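Local structure of tyrosyl-DNA phosphodiesterase 2 (Danio rerio, 4F1H) at residues B[17-20]-B[21-24]; B[45-48]-B[49-53]; B[169-173]-B[174-178]; B[124-127]-B[128-131]. The protein belongs to the endonuclease/exonuclease/phosphatase family of the DNase I-like clan and is a phosphodiesterase that holds a magnesium ion in this structure. All coordinates share one frame; numbering follows the deposited sequence. Where two conformers were deposited one is given.

Along the chain the order is contact 1, contact 2, contact 4, contact 3, all in one fold of the endonuclease/exonuclease/phosphatase family. Contacts 1 and 2 open two successive helices, 19-33 and 45-54, that pack together on the same side of the molecule, their centres 11 Å apart; the two helices touch through small, aliphatic and aromatic side chains. Contact 4, at the start of helix 124-140, and contact 3, where strand 170-172 runs into helix 173-176, lie 30 to 32 Å from that pair and 21 Å from each other, centre to centre. Helices thus flank the two central sheets, as in the layered alpha/beta sandwich of DNase I-like proteins.

Contact 1. Residues B[17-20]-B[21-24]; sequences LNLA and DRAR
Leu-17 and Leu-19 hold the guanidinium of Arg-22 from two directions. The carbonyl O of Leu-17 lies at its edge, almost in the guanidinium plane, and takes a hydrogen bond from Arg-22 NH1 at 2.9 Å. Over one face sits a methyl group: Leu-19 CD1 is 3.5 Å from Arg-22 CZ and equally near both terminal nitrogens, a greasy cover that leaves the polar rim to carbonyl groups. Further carbonyls complete the rim, since NH1 also reaches Asp-15 O, NE binds Thr-238 O and NH2 binds Asp-12 O. Arginine suits the place because its flat, many-donor head can tie several loop carbonyls together, and so many bonds fix its rotation. A bend at chi3 (38°) brings the head back to the carbonyl of Leu-17. Asn-18 is the N-cap residue with positive phi, a conformation asparagine tolerates well. Its side chain makes no capping bond; instead ND2 reaches Asp-21 OD2 at 3.4 Å, a weak bond between amide and carboxylate planes only 26° apart. The other oxygen, Asp-21 OD1, forms a salt bridge with Arg-24 NH1 at 2.8 Å, approached from the anti side, though 30° out of the carboxylate plane. The chain of Arg-24, bent at chi3, sets one face of its guanidinium over Ala-20 O, 3.8 Å from the plane. Helix 19-33, which this turn begins, is the crossover between the parallel strands 4-10 and 37-43, and its Ala-23 and Arg-24 pack on Tyr-50 of helix 45-54.

Contact 2. Residues B[45-48]-B[49-53]; sequences PAYV and QYLKK
Val-48 and Lys-52 meet one turn apart in this first stretch of helix 45-54, the valine mainly through its carbonyl: O accepts from Lys-52 N at 3.0 Å, and the aliphatic part of the lysine folds over the same oxygen, with Lys-52 CG 3.3 Å from Val-48 O. The bend at chi3 (-64°) turns the lysine chain back over the valine's turn, and the ammonium forms a salt bridge with Glu-62 of strand 58-62. Gln-49, also well buried by the contact, packs through its CB, 3.2 Å from Pro-45 O, which also accepts from Gln-49 N; beyond CG the chain is extended and exposed, as befits an amide on an outer surface. Pro-45 suits the first position of the helix, where its lack of an N-H costs no helical hydrogen bond. Tyr-47 presents the edge of its ring to Leu-51, with Tyr-47 CE1 and Leu-51 CD1 3.8 Å apart and the methyl near the ring plane. Leu-51 also packs on Leu-40, Leu-43 and Phe-60. The helix is therefore amphipathic: apolar side chains pack its inner side on helix 19-33 and the sheet, while Gln-49 lies on the exposed side and the ammonium of Lys-52 is paired with Glu-62.

Contact 3. Residues B[169-173]-B[174-178]; sequences GVCDV and WEQLG
A strand runs directly into a helix here, and Asp-172 is the N-cap at the junction. Its OD1 accepts from two helix N-H groups, Trp-174 N at 3.0 Å and Glu-175 N at 3.3 Å; both bonds are weak. The carboxylate reaches them because CG stands anti to the backbone N (chi1 171°), and its other oxygen, OD2, makes a salt bridge to Arg-204. Aspartate suits this spot because its short acidic arm bends back to N-H groups that lack carbonyl partners at a helix start. The Glu-175 carboxylate stacks on that of Asp-172, the planes 20° apart and their like charges 4.5 Å apart from Asp-172 OD2 to Glu-175 OE2; Arg-204, a long and weak partner of the glutamate, probably eases the repulsion. A water ties the glutamate to the aspartate backbone, donating to Glu-175 OE1 at 2.7 Å and accepting from the amide Asp-172 N at 3.0 Å. On the inner side Val-173 CG1 lies alongside Leu-177 CD1 at 3.7 Å, and both side chains rest on Pro-221. Gly-178, with positive phi, ends the turn in a Schellman motif. An aspartate N-cap at one end and a glycine at the other are the classic signals that delimit a short helix.

Contact 4. Residues B[124-127]-B[128-131]; sequences SQER and TKQL
Residues 124-127 and 128-131 form two successive turns of one regular alpha-helix, with Thr-128 N bonded to Ser-124 O at 2.9 Å and each following N-H bonding to the carbonyl four residues earlier, as far as Leu-131 N to Arg-127 O. Glu-126 and Gln-130, one turn apart, cross at about a right angle, their carboxylate and amide planes 78° apart. Gln-130 NE2 donates to the anti lone pair of Glu-126 OE2 at 2.9 Å, the oxygen lying 20° out of the amide plane. The bend of the glutamate at chi2 (61°) swings its carboxylate along the helix to meet the amide. Both groups are buried and have further partners: Glu-126 OE1 binds Thr-91 OG1, and Gln-130 NE2 binds Glu-118 OE1, so the amide bridges two carboxylates. This helix is the crossover of a beta-alpha-beta unit between the parallel strands 108-114 and 145-150. Arg-127 belongs to its buried side, where NE forms a salt bridge with Glu-159 and NH1 binds the carbonyls of Glu-118 and Cys-120. Lys-129 is extended on the exposed side, running alongside Gln-125, with Lys-129 CE 3.8 Å from Gln-125 CG. Its ammonium does not touch the carboxylate of Glu-126; a water donates to Glu-126 OE1 at 2.6 Å and accepts from Lys-129 NZ at 3.0 Å, linking the opposite charges indirectly.

Contact 1. Residues B[17-20]-B[21-24]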
# COMPACT_ATOMS: atom_id res chain seq x y z
N LEU B 17 -14.26 -20.95 23.15
CA LEU B 17 -15.41 -21.85 22.96
C LEU B 17 -15.05 -23.03 22.06
O LEU B 17 -14.57 -22.83 20.93
CB LEU B 17 -16.60 -21.07 22.41
CG LEU B 17 -17.91 -21.86 22.24
CD1 LEU B 17 -18.37 -22.46 23.58
CD2 LEU B 17 -18.98 -20.98 21.65
N ASN B 18 -15.24 -24.25 22.56
CA ASN B 18 -14.88 -25.45 21.80
C ASN B 18 -13.40 -25.43 21.39
O ASN B 18 -13.04 -25.96 20.34
CB ASN B 18 -15.76 -25.61 20.55
CG ASN B 18 -17.23 -25.80 20.87
OD1 ASN B 18 -18.05 -24.91 20.63
ND2 ASN B 18 -17.58 -26.96 21.41
N LEU B 19 -12.54 -24.83 22.21
CA LEU B 19 -11.10 -24.79 21.83
C LEU B 19 -10.42 -26.17 21.63
O LEU B 19 -9.68 -26.37 20.66
CB LEU B 19 -10.29 -23.90 22.79
CG LEU B 19 -8.97 -23.39 22.19
CD1 LEU B 19 -9.18 -22.61 20.88
CD2 LEU B 19 -8.29 -22.50 23.23
N ALA B 20 -10.67 -27.14 22.52
CA ALA B 20 -10.13 -28.48 22.35
C ALA B 20 -10.63 -29.17 21.07
O ALA B 20 -9.84 -29.80 20.37
CB ALA B 20 -10.43 -29.33 23.58
N ASP B 21 -11.93 -29.06 20.78
CA ASP B 21 -12.46 -29.62 19.53
C ASP B 21 -11.81 -28.94 18.31
O ASP B 21 -11.53 -29.59 17.29
CB ASP B 21 -13.97 -29.45 19.45
CG ASP B 21 -14.71 -30.29 20.48
OD1 ASP B 21 -14.25 -31.41 20.76
OD2 ASP B 21 -15.75 -29.81 21.00
N ARG B 22 -11.61 -27.62 18.40
CA ARG B 22 -10.99 -26.91 17.26
C ARG B 22 -9.50 -27.27 17.06
O ARG B 22 -9.01 -27.38 15.93
CB ARG B 22 -11.26 -25.39 17.36
CG ARG B 22 -12.76 -25.05 17.14
CD ARG B 22 -13.16 -23.71 17.73
NE ARG B 22 -12.06 -22.78 17.52
CZ ARG B 22 -11.63 -21.91 18.42
NH1 ARG B 22 -12.20 -21.79 19.62
NH2 ARG B 22 -10.60 -21.16 18.12
N ALA B 23 -8.76 -27.53 18.15
CA ALA B 23 -7.37 -27.96 18.03
C ALA B 23 -7.30 -29.34 17.37
O ALA B 23 -6.38 -29.62 16.59
CB ALA B 23 -6.69 -28.00 19.40
N ARG B 24 -8.27 -30.19 17.71
CA ARG B 24 -8.39 -31.49 17.07
C ARG B 24 -8.64 -31.33 15.57
O ARG B 24 -8.09 -32.09 14.74
CB ARG B 24 -9.51 -32.30 17.72
CG ARG B 24 -9.01 -33.42 18.60
CD ARG B 24 -10.15 -34.36 18.98
NE ARG B 24 -11.17 -33.66 19.77
CZ ARG B 24 -11.03 -33.37 21.06
NH1 ARG B 24 -12.00 -32.72 21.71
NH2 ARG B 24 -9.92 -33.72 21.71

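Contact 2. Residues B[45-48]-B[49-53]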
# COMPACT_ATOMS: atom_id res chain seq x y z
N PRO B 45 -1.25 -21.24 25.64
CA PRO B 45 -0.58 -22.43 26.17
C PRO B 45 -1.44 -23.73 26.16
O PRO B 45 -0.88 -24.77 25.82
CB PRO B 45 -0.24 -22.01 27.61
CG PRO B 45 -0.01 -20.51 27.49
CD PRO B 45 -1.07 -20.05 26.50
N ALA B 46 -2.73 -23.65 26.50
CA ALA B 46 -3.61 -24.85 26.48
C ALA B 46 -3.61 -25.47 25.09
O ALA B 46 -3.56 -26.69 24.94
CB ALA B 46 -5.02 -24.48 26.88
N TYR B 47 -3.68 -24.63 24.07
CA TYR B 47 -3.71 -25.08 22.69
C TYR B 47 -2.40 -25.75 22.26
O TYR B 47 -2.40 -26.84 21.69
CB TYR B 47 -4.03 -23.86 21.81
CG TYR B 47 -4.58 -24.19 20.43
CD1 TYR B 47 -3.74 -24.69 19.43
CD2 TYR B 47 -5.91 -23.97 20.14
CE1 TYR B 47 -4.23 -24.98 18.17
CE2 TYR B 47 -6.44 -24.28 18.86
CZ TYR B 47 -5.58 -24.74 17.90
OH TYR B 47 -6.10 -25.03 16.67
N VAL B 48 -1.27 -25.11 22.54
CA VAL B 48 -0.01 -25.65 22.10
C VAL B 48 0.32 -26.92 22.89
O VAL B 48 0.99 -27.81 22.38
CB VAL B 48 1.14 -24.59 22.13
CG1 VAL B 48 1.76 -24.50 23.51
CG2 VAL B 48 2.20 -24.93 21.09
N GLN B 49 -0.20 -26.99 24.12
CA GLN B 49 -0.07 -28.18 24.98
C GLN B 49 -0.70 -29.35 24.24
O GLN B 49 -0.06 -30.40 24.04
CB GLN B 49 -0.75 -27.93 26.34
CG GLN B 49 -0.32 -28.88 27.47
CD GLN B 49 -0.99 -28.59 28.82
OE1 GLN B 49 -1.33 -27.44 29.14
NE2 GLN B 49 -1.18 -29.63 29.61
N TYR B 50 -1.93 -29.16 23.78
CA TYR B 50 -2.59 -30.21 23.00
C TYR B 50 -1.82 -30.59 21.71
O TYR B 50 -1.62 -31.78 21.43
CB TYR B 50 -4.03 -29.85 22.66
CG TYR B 50 -4.67 -31.02 21.95
CD1 TYR B 50 -4.89 -32.22 22.63
CD2 TYR B 50 -4.96 -30.97 20.59
CE1 TYR B 50 -5.44 -33.33 21.98
CE2 TYR B 50 -5.52 -32.07 19.93
CZ TYR B 50 -5.75 -33.25 20.64
OH TYR B 50 -6.29 -34.35 20.01
N LEU B 51 -1.44 -29.60 20.92
CA LEU B 51 -0.72 -29.90 19.67
C LEU B 51 0.58 -30.69 19.85
O LEU B 51 0.89 -31.55 19.03
CB LEU B 51 -0.39 -28.62 18.90
CG LEU B 51 -1.49 -27.70 18.42
CD1 LEU B 51 -0.81 -26.52 17.72
CD2 LEU B 51 -2.39 -28.45 17.43
N LYS B 52 1.36 -30.35 20.87
CA LYS B 52 2.63 -31.01 21.14
C LYS B 52 2.42 -32.50 21.48
O LYS B 52 3.23 -33.37 21.09
CB LYS B 52 3.39 -30.24 22.23
CG LYS B 52 3.97 -28.94 21.67
CD LYS B 52 4.92 -28.20 22.62
CE LYS B 52 4.17 -27.76 23.84
NZ LYS B 52 4.83 -26.65 24.59
N LYS B 53 1.31 -32.79 22.14
CA LYS B 53 0.93 -34.18 22.45
C LYS B 53 0.58 -34.99 21.21
O LYS B 53 0.93 -36.18 21.12
CB LYS B 53 -0.29 -34.17 23.39
CG LYS B 53 -0.23 -35.15 24.58
CD LYS B 53 -0.57 -36.59 24.18
CE LYS B 53 -1.05 -37.40 25.39
NZ LYS B 53 -0.18 -37.19 26.59

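Contact 3. Residues B[169-173]-B[174-178]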
# COMPACT_ATOMS: atom_id res chain seq x y z
N GLY B 169 12.37 -8.37 -5.72
CA GLY B 169 12.76 -9.74 -5.40
C GLY B 169 11.77 -10.42 -4.44
O GLY B 169 11.87 -11.64 -4.19
N VAL B 170 10.84 -9.64 -3.89
CA VAL B 170 9.87 -10.19 -2.93
C VAL B 170 8.46 -10.20 -3.51
O VAL B 170 7.99 -9.17 -3.99
CB VAL B 170 9.88 -9.39 -1.63
CG1 VAL B 170 8.89 -10.01 -0.58
CG2 VAL B 170 11.29 -9.36 -1.04
N CYS B 171 7.78 -11.35 -3.50
CA CYS B 171 6.43 -11.35 -4.02
C CYS B 171 5.45 -11.80 -2.96
O CYS B 171 5.82 -12.44 -1.97
CB CYS B 171 6.30 -12.26 -5.24
SG CYS B 171 6.49 -14.02 -4.90
N ASP B 172 4.19 -11.46 -3.18
CA ASP B 172 3.11 -12.00 -2.36
C ASP B 172 2.62 -13.22 -3.16
O ASP B 172 2.24 -13.09 -4.34
CB ASP B 172 2.03 -10.90 -2.23
CG ASP B 172 0.75 -11.39 -1.58
OD1 ASP B 172 0.26 -12.48 -1.95
OD2 ASP B 172 0.22 -10.62 -0.72
N VAL B 173 2.59 -14.40 -2.54
CA VAL B 173 2.29 -15.64 -3.28
C VAL B 173 0.90 -15.62 -3.95
O VAL B 173 0.74 -16.09 -5.10
CB VAL B 173 2.48 -16.90 -2.37
CG1 VAL B 173 1.99 -18.16 -3.04
CG2 VAL B 173 3.95 -17.03 -1.97
N TRP B 174 -0.11 -15.11 -3.24
CA TRP B 174 -1.43 -15.06 -3.84
C TRP B 174 -1.41 -14.21 -5.11
O TRP B 174 -2.05 -14.59 -6.11
CB TRP B 174 -2.46 -14.52 -2.84
CG TRP B 174 -3.80 -14.35 -3.43
CD1 TRP B 174 -4.71 -15.34 -3.67
CD2 TRP B 174 -4.42 -13.11 -3.84
NE1 TRP B 174 -5.86 -14.80 -4.19
CE2 TRP B 174 -5.71 -13.44 -4.31
CE3 TRP B 174 -4.02 -11.77 -3.84
CZ2 TRP B 174 -6.60 -12.47 -4.82
CZ3 TRP B 174 -4.89 -10.80 -4.33
CH2 TRP B 174 -6.17 -11.16 -4.82
N GLU B 175 -0.72 -13.08 -5.09
CA GLU B 175 -0.61 -12.24 -6.30
C GLU B 175 0.13 -12.98 -7.40
O GLU B 175 -0.30 -13.03 -8.56
CB GLU B 175 0.14 -10.93 -5.98
CG GLU B 175 -0.62 -10.06 -5.00
CD GLU B 175 0.08 -8.75 -4.71
OE1 GLU B 175 1.30 -8.61 -5.01
OE2 GLU B 175 -0.59 -7.85 -4.17
N GLN B 176 1.25 -13.59 -7.02
CA GLN B 176 2.11 -14.29 -7.98
C GLN B 176 1.35 -15.44 -8.64
O GLN B 176 1.57 -15.75 -9.83
CB GLN B 176 3.37 -14.78 -7.25
CG GLN B 176 4.46 -15.33 -8.16
CD GLN B 176 5.12 -14.25 -8.99
OE1 GLN B 176 5.13 -13.07 -8.61
NE2 GLN B 176 5.68 -14.63 -10.13
N LEU B 177 0.42 -16.06 -7.90
CA LEU B 177 -0.34 -17.19 -8.44
C LEU B 177 -1.55 -16.75 -9.27
O LEU B 177 -2.34 -17.59 -9.72
CB LEU B 177 -0.75 -18.18 -7.34
CG LEU B 177 0.40 -19.01 -6.76
CD1 LEU B 177 -0.09 -19.88 -5.60
CD2 LEU B 177 1.02 -19.89 -7.84
N GLY B 178 -1.70 -15.45 -9.46
CA GLY B 178 -2.73 -14.96 -10.38
C GLY B 178 -3.93 -14.27 -9.77
O GLY B 178 -4.97 -14.08 -10.43
O HOH W 1 3.67 -9.70 -5.61

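Contact 4. Residues B[124-127]-B[128-131]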
# COMPACT_ATOMS: atom_id res chain seq x y z
N SER B 124 -3.43 0.89 11.86
CA SER B 124 -2.62 0.92 10.65
C SER B 124 -1.22 1.50 10.89
O SER B 124 -0.24 1.05 10.29
CB SER B 124 -3.38 1.67 9.54
OG SER B 124 -2.65 1.72 8.33
N GLN B 125 -1.09 2.49 11.78
CA GLN B 125 0.21 3.10 12.04
C GLN B 125 1.22 2.09 12.61
O GLN B 125 2.32 1.92 12.05
CB GLN B 125 0.10 4.31 12.98
CG GLN B 125 1.45 4.86 13.38
CD GLN B 125 1.37 6.19 14.12
OE1 GLN B 125 0.35 6.54 14.71
NE2 GLN B 125 2.46 6.95 14.08
N GLU B 126 0.84 1.39 13.67
CA GLU B 126 1.80 0.45 14.28
C GLU B 126 1.96 -0.77 13.35
O GLU B 126 3.05 -1.28 13.17
CB GLU B 126 1.35 0.05 15.68
CG GLU B 126 2.14 -1.04 16.38
CD GLU B 126 3.61 -0.72 16.61
OE1 GLU B 126 4.02 0.50 16.60
OE2 GLU B 126 4.38 -1.70 16.78
N ARG B 127 0.86 -1.22 12.75
CA ARG B 127 0.96 -2.36 11.83
C ARG B 127 1.94 -2.07 10.69
O ARG B 127 2.73 -2.94 10.31
CB ARG B 127 -0.44 -2.74 11.30
CG ARG B 127 -0.47 -3.74 10.18
CD ARG B 127 -1.86 -4.29 10.06
NE ARG B 127 -2.85 -3.26 9.71
CZ ARG B 127 -3.82 -2.84 10.53
NH1 ARG B 127 -3.95 -3.33 11.77
NH2 ARG B 127 -4.71 -1.93 10.09
N THR B 128 1.91 -0.87 10.12
CA THR B 128 2.82 -0.64 9.00
C THR B 128 4.27 -0.45 9.49
O THR B 128 5.20 -0.83 8.78
CB THR B 128 2.33 0.50 8.08
OG1 THR B 128 2.09 1.67 8.87
CG2 THR B 128 1.04 0.08 7.38
N LYS B 129 4.48 0.09 10.69
CA LYS B 129 5.86 0.10 11.23
C LYS B 129 6.41 -1.32 11.36
O LYS B 129 7.58 -1.59 11.05
CB LYS B 129 5.93 0.77 12.59
CG LYS B 129 5.54 2.24 12.57
CD LYS B 129 5.67 2.81 13.98
CE LYS B 129 5.10 4.22 14.05
NZ LYS B 129 5.34 4.84 15.39
N GLN B 130 5.55 -2.25 11.80
CA GLN B 130 5.96 -3.66 11.89
C GLN B 130 6.18 -4.25 10.52
O GLN B 130 7.14 -4.97 10.31
CB GLN B 130 4.89 -4.46 12.68
CG GLN B 130 4.73 -3.99 14.11
CD GLN B 130 3.55 -4.64 14.80
OE1 GLN B 130 2.86 -5.46 14.18
NE2 GLN B 130 3.27 -4.26 16.04
N LEU B 131 5.30 -3.95 9.55
CA LEU B 131 5.51 -4.44 8.21
C LEU B 131 6.86 -3.98 7.68
O LEU B 131 7.58 -4.75 7.03
CB LEU B 131 4.39 -3.99 7.26
CG LEU B 131 4.64 -4.32 5.80
CD1 LEU B 131 4.53 -5.86 5.53
CD2 LEU B 131 3.53 -3.60 5.02
O HOH W 2 3.34 3.02 16.59